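PDB 3C8U: fructokinase from Silicibacter sp., which probably phosphorylates fructose using ATP, acting as a P-loop sugar kinase linked to a putative fructose transport system. Local coordinates for residues A45-A48 / P52-V55; R66-E69 / L73-R76. All coordinates share one frame; numbering follows the deposited sequence.

Interaction 1 of 2, residues A45-A48 / P52-V55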
ATOM      1  N   ALA A  45     -15.201   7.706   4.651  1.00 18.54           N
ATOM      2  CA  ALA A  45     -16.252   8.169   3.738  1.00 18.30           C
ATOM      3  C   ALA A  45     -17.154   6.999   3.382  1.00 18.01           C
ATOM      4  O   ALA A  45     -18.379   7.113   3.393  1.00 18.24           O
ATOM      5  CB  ALA A  45     -15.646   8.811   2.481  1.00 16.34           C
ATOM      6  N   LEU A  46     -16.533   5.847   3.159  1.00 16.12           N
ATOM      7  CA  LEU A  46     -17.288   4.628   2.769  1.00 17.05           C
ATOM      8  C   LEU A  46     -18.120   4.123   3.963  1.00 20.91           C
ATOM      9  O   LEU A  46     -19.312   3.772   3.847  1.00 21.60           O
ATOM     10  CB  LEU A  46     -16.345   3.538   2.256  1.00 15.25           C
ATOM     11  CG  LEU A  46     -15.711   3.752   0.856  1.00 18.67           C
ATOM     12  CD1 LEU A  46     -14.477   2.865   0.697  1.00 20.35           C
ATOM     13  CD2 LEU A  46     -16.715   3.494  -0.279  1.00 20.76           C
ATOM     14  N   SER A  47     -17.482   4.122   5.123  1.00 19.76           N
ATOM     15  CA  SER A  47     -18.154   3.710   6.341  1.00 20.59           C
ATOM     16  C   SER A  47     -19.427   4.560   6.538  1.00 19.35           C
ATOM     17  O   SER A  47     -20.494   4.043   6.912  1.00 22.59           O
ATOM     18  CB  SER A  47     -17.217   3.810   7.560  1.00 21.99           C
ATOM     19  OG  SER A  47     -16.043   3.000   7.399  1.00 20.32           O
ATOM     20  N   ALA A  48     -19.325   5.834   6.215  1.00 19.03           N
ATOM     21  CA  ALA A  48     -20.428   6.793   6.444  1.00 19.51           C
ATOM     22  C   ALA A  48     -21.584   6.528   5.475  1.00 21.19           C
ATOM     23  O   ALA A  48     -22.718   6.987   5.680  1.00 22.55           O
ATOM     24  CB  ALA A  48     -19.941   8.265   6.325  1.00 17.68           C
ATOM     25  N   PRO A  52     -18.755  -0.314   6.172  1.00 26.59           N
ATOM     26  CA  PRO A  52     -17.644  -0.241   7.122  1.00 23.74           C
ATOM     27  C   PRO A  52     -16.357  -0.716   6.503  1.00 20.65           C
ATOM     28  O   PRO A  52     -16.243  -1.828   6.040  1.00 19.58           O
ATOM     29  CB  PRO A  52     -18.082  -1.160   8.265  1.00 24.37           C
ATOM     30  CG  PRO A  52     -19.552  -1.268   8.139  1.00 29.37           C
ATOM     31  CD  PRO A  52     -19.853  -1.154   6.677  1.00 30.13           C
ATOM     32  N   ALA A  53     -15.420   0.204   6.481  1.00 20.42           N
ATOM     33  CA  ALA A  53     -14.156   0.050   5.785  1.00 17.68           C
ATOM     34  C   ALA A  53     -13.024   0.357   6.706  1.00 21.04           C
ATOM     35  O   ALA A  53     -13.137   1.172   7.621  1.00 22.98           O
ATOM     36  CB  ALA A  53     -14.091   1.008   4.571  1.00 17.15           C
ATOM     37  N   GLU A  54     -11.929  -0.338   6.447  1.00 20.43           N
ATOM     38  CA  GLU A  54     -10.659  -0.133   7.146  0.50 21.78           C
ATOM     39  C   GLU A  54      -9.466  -0.274   6.215  1.00 18.03           C
ATOM     40  O   GLU A  54      -9.536  -0.954   5.202  1.00 20.17           O
ATOM     41  CB  GLU A  54     -10.557  -1.103   8.317  0.50 22.47           C
ATOM     42  CG  GLU A  54     -11.501  -0.731   9.442  0.50 31.79           C
ATOM     43  CD  GLU A  54     -11.552  -1.741  10.560  0.50 36.86           C
ATOM     44  OE1 GLU A  54     -10.575  -1.834  11.326  0.50 46.28           O
ATOM     45  OE2 GLU A  54     -12.591  -2.419  10.689  0.50 42.76           O
ATOM     46  N   VAL A  55      -8.380   0.364   6.612  1.00 17.82           N
ATOM     47  CA  VAL A  55      -7.149   0.375   5.824  1.00 18.75           C
ATOM     48  C   VAL A  55      -6.205  -0.716   6.324  1.00 19.56           C
ATOM     49  O   VAL A  55      -5.893  -0.787   7.506  1.00 19.09           O
ATOM     50  CB  VAL A  55      -6.456   1.761   5.844  1.00 18.44           C
ATOM     51  CG1 VAL A  55      -5.168   1.704   5.003  1.00 20.03           C
ATOM     52  CG2 VAL A  55      -7.423   2.872   5.321  1.00 18.13           C
TER
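Pro52 comes up beside Ser47 at the C-terminal part of helix 36-48, their CA atoms 4.1 Å apart. Pro52 directs its CB away from the helix, and its CA is the atom that meets Ser47 OG, at 3.6 Å. One residue on, Ala53 begins strand 53-57 and turns both its amide and its methyl group to the helix. Ala53 N donates to Ser47 OG over 3.0 Å, with a nearly straight N-H...O angle of 163°. Ser47 OG stands beside its own backbone N (chi1 -59°), from where it also hydrogen-bonds Ala43 O, one helical turn back. The methyl of Ala53 meets the helix at Leu46, CB to CB 4.1 Å, while the rest of the leucine packs on helix 4-14 and Ile128. Glu54 then turns away, its backbone paired with Val126 and Ile128 of the adjacent strand. Val55 packs on earlier turns of the helix, at Ser39, Asn40 and Ala43. This is the return leg of a beta-alpha-beta crossover, from strand 23-28 through helix 36-48 to the parallel edge strand. Chemically, the hydroxyl works in both directions, accepting from Ala53 and donating to Ala43 O, which probably restrains its rotation and links the strand's first N-H to the helix.

Interaction 2 of 2, residues R66-E69 / L73-R76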
ATOM      1  N   ARG A  66      17.191  -9.543   9.373  1.00 22.52           N
ATOM      2  CA  ARG A  66      18.032 -10.705   9.669  1.00 21.87           C
ATOM      3  C   ARG A  66      17.942 -11.689   8.514  1.00 22.22           C
ATOM      4  O   ARG A  66      18.793 -12.542   8.331  1.00 19.29           O
ATOM      5  CB  ARG A  66      17.659 -11.368  10.984  1.00 23.15           C
ATOM      6  CG  ARG A  66      16.496 -12.307  10.891  1.00 23.26           C
ATOM      7  CD  ARG A  66      16.143 -12.808  12.267  1.00 23.11           C
ATOM      8  NE  ARG A  66      15.495 -11.767  13.056  1.00 23.33           N
ATOM      9  CZ  ARG A  66      15.066 -11.948  14.300  1.00 25.82           C
ATOM     10  NH1 ARG A  66      15.212 -13.134  14.882  1.00 30.28           N
ATOM     11  NH2 ARG A  66      14.492 -10.972  14.961  1.00 28.12           N
ATOM     12  N   LEU A  67      16.915 -11.514   7.691  1.00 21.69           N
ATOM     13  CA  LEU A  67      16.785 -12.307   6.478  1.00 20.94           C
ATOM     14  C   LEU A  67      17.405 -11.555   5.300  1.00 23.45           C
ATOM     15  O   LEU A  67      18.047 -12.153   4.433  1.00 22.80           O
ATOM     16  CB  LEU A  67      15.328 -12.657   6.181  1.00 22.82           C
ATOM     17  CG  LEU A  67      14.707 -13.695   7.108  1.00 17.68           C
ATOM     18  CD1 LEU A  67      13.415 -14.227   6.529  1.00 17.27           C
ATOM     19  CD2 LEU A  67      15.696 -14.808   7.329  1.00 21.17           C
ATOM     20  N   LEU A  68      17.174 -10.245   5.277  1.00 22.89           N
ATOM     21  CA  LEU A  68      17.593  -9.416   4.144  1.00 23.05           C
ATOM     22  C   LEU A  68      19.111  -9.371   4.030  1.00 25.96           C
ATOM     23  O   LEU A  68      19.690  -9.442   2.933  1.00 25.64           O
ATOM     24  CB  LEU A  68      17.049  -7.987   4.285  1.00 22.68           C
ATOM     25  CG  LEU A  68      15.524  -7.789   4.110  1.00 19.75           C
ATOM     26  CD1 LEU A  68      15.151  -6.307   4.266  1.00 19.53           C
ATOM     27  CD2 LEU A  68      15.058  -8.334   2.750  1.00 16.77           C
ATOM     28  N   GLU A  69      19.752  -9.313   5.184  1.00 25.95           N
ATOM     29  CA  GLU A  69      21.196  -9.060   5.246  0.50 28.25           C
ATOM     30  C   GLU A  69      22.015 -10.133   4.520  1.00 26.78           C
ATOM     31  O   GLU A  69      22.805  -9.830   3.646  1.00 24.75           O
ATOM     32  CB  GLU A  69      21.659  -8.895   6.703  0.50 29.47           C
ATOM     33  CG  GLU A  69      22.967  -8.143   6.856  0.50 33.17           C
ATOM     34  CD  GLU A  69      24.149  -8.997   6.532  0.50 36.11           C
ATOM     35  OE1 GLU A  69      24.051 -10.231   6.712  0.50 33.13           O
ATOM     36  OE2 GLU A  69      25.177  -8.436   6.093  0.50 42.41           O
ATOM     37  N   LEU A  73      20.301  -7.911   0.406  1.00 27.31           N
ATOM     38  CA  LEU A  73      19.149  -7.032   0.115  1.00 26.31           C
ATOM     39  C   LEU A  73      18.947  -5.862   1.088  1.00 26.11           C
ATOM     40  O   LEU A  73      18.047  -5.033   0.935  1.00 25.74           O
ATOM     41  CB  LEU A  73      17.863  -7.864   0.074  1.00 25.22           C
ATOM     42  CG  LEU A  73      17.735  -8.793  -1.124  1.00 29.09           C
ATOM     43  CD1 LEU A  73      16.592  -9.773  -0.897  1.00 26.14           C
ATOM     44  CD2 LEU A  73      17.567  -7.963  -2.416  1.00 30.91           C
ATOM     45  N   LEU A  74      19.795  -5.768   2.091  1.00 23.14           N
ATOM     46  CA  LEU A  74      19.515  -4.805   3.143  1.00 25.07           C
ATOM     47  C   LEU A  74      19.466  -3.367   2.590  1.00 26.75           C
ATOM     48  O   LEU A  74      18.599  -2.559   2.965  1.00 27.66           O
ATOM     49  CB  LEU A  74      20.518  -4.941   4.288  1.00 26.12           C
ATOM     50  CG  LEU A  74      20.123  -4.185   5.553  1.00 30.65           C
ATOM     51  CD1 LEU A  74      18.784  -4.666   6.086  1.00 35.63           C
ATOM     52  CD2 LEU A  74      21.224  -4.352   6.619  1.00 30.37           C
ATOM     53  N   PRO A  75      20.400  -3.021   1.702  1.00 26.86           N
ATOM     54  CA  PRO A  75      20.374  -1.635   1.208  1.00 26.51           C
ATOM     55  C   PRO A  75      19.186  -1.295   0.309  1.00 25.98           C
ATOM     56  O   PRO A  75      18.951  -0.123   0.002  1.00 25.19           O
ATOM     57  CB  PRO A  75      21.696  -1.495   0.434  1.00 28.95           C
ATOM     58  CG  PRO A  75      22.337  -2.793   0.417  1.00 30.29           C
ATOM     59  CD  PRO A  75      21.577  -3.777   1.256  1.00 27.02           C
ATOM     60  N   ARG A  76      18.424  -2.307  -0.074  1.00 23.36           N
ATOM     61  CA  ARG A  76      17.271  -2.121  -0.967  1.00 22.94           C
ATOM     62  C   ARG A  76      15.938  -2.405  -0.264  1.00 21.31           C
ATOM     63  O   ARG A  76      14.892  -2.593  -0.900  1.00 20.79           O
ATOM     64  CB  ARG A  76      17.396  -3.030  -2.191  1.00 24.73           C
ATOM     65  CG  ARG A  76      18.339  -2.538  -3.268  1.00 29.03           C
ATOM     66  CD  ARG A  76      18.654  -3.684  -4.231  1.00 38.95           C
ATOM     67  NE  ARG A  76      17.480  -4.197  -4.937  1.00 33.43           N
ATOM     68  CZ  ARG A  76      16.844  -3.474  -5.840  1.00 30.06           C
ATOM     69  NH1 ARG A  76      17.298  -2.260  -6.093  1.00 46.14           N
ATOM     70  NH2 ARG A  76      15.786  -3.936  -6.472  1.00 35.14           N
TER
HETATM   71  O   HOH W   1      22.538  -7.027   2.696  1.00 29.49           O
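Leu68 packs against Leu73 and Leu74 across the turn by which the chain leaves the short helix 65-68 and enters the 3-10 segment 74-75, part of the excursion between strand 53-57 and helix 85-97 of this probable P-loop kinase. Leu68 supplies two contact surfaces. Its CD2 reaches Leu73 CB at 3.9 Å, and the two leucine side chains cross at about a right angle, so one branch end meets the base of the other chain rather than lying alongside it. Its CB, in turn, faces Leu74 CD1 at 4.2 Å. Leu74 has CG anti to its own amide nitrogen (chi1 -168°), and from that position one methyl meets Leu68 while the other, CD2, approaches Glu69 CG; this last contact is less certain, since the Glu69 side chain occupies two conformations. Leu68 is the buried member of the group, and Leu63, Lys77 and Thr82 pack against it from other parts of the chain. Leu73 also touches Glu81, whose carboxylate forms a salt bridge with Arg76.

Backbone bonds run alongside these side-chain contacts. Leu73 N donates to Leu68 O at 3.0 Å, spanning five residues, with an N-H...O angle of 153° and the donor tilted 35° from the carbonyl plane. Leu73 O then accepts from Arg76 N at 2.9 Å, a bond that closes the 3-10 turn. Leu73 thus uses both halves of its backbone, its N-H bonding back to Leu68 and its carbonyl forward to Arg76. Beside the direct bond runs a second, solvent-mediated bridge: a single water donates to Glu69 O at 3.0 Å and accepts from Leu74 N at 3.1 Å.

Interaction 1 closes before interaction 2 opens, and the two follow in series, with strand 53-57 leading on to helix 65-68. Their centres are 35 Å apart and their nearest atoms about 21 Å apart, on opposite sides of the chain's centre, so they share no direct contact. Interaction 1 lies where helix 36-48 packs on the edge strand of the five-stranded parallel sheet. Interaction 2 lies outside that sheet, in the helix-and-loop excursion before helix 85-97. Strand 53-57 and the residues after it carry the chain from one side of the centre to the other. The two contacts are separate local packings, one at the edge of the parallel sheet of a probable P-loop kinase fold, the other in a loop region away from it.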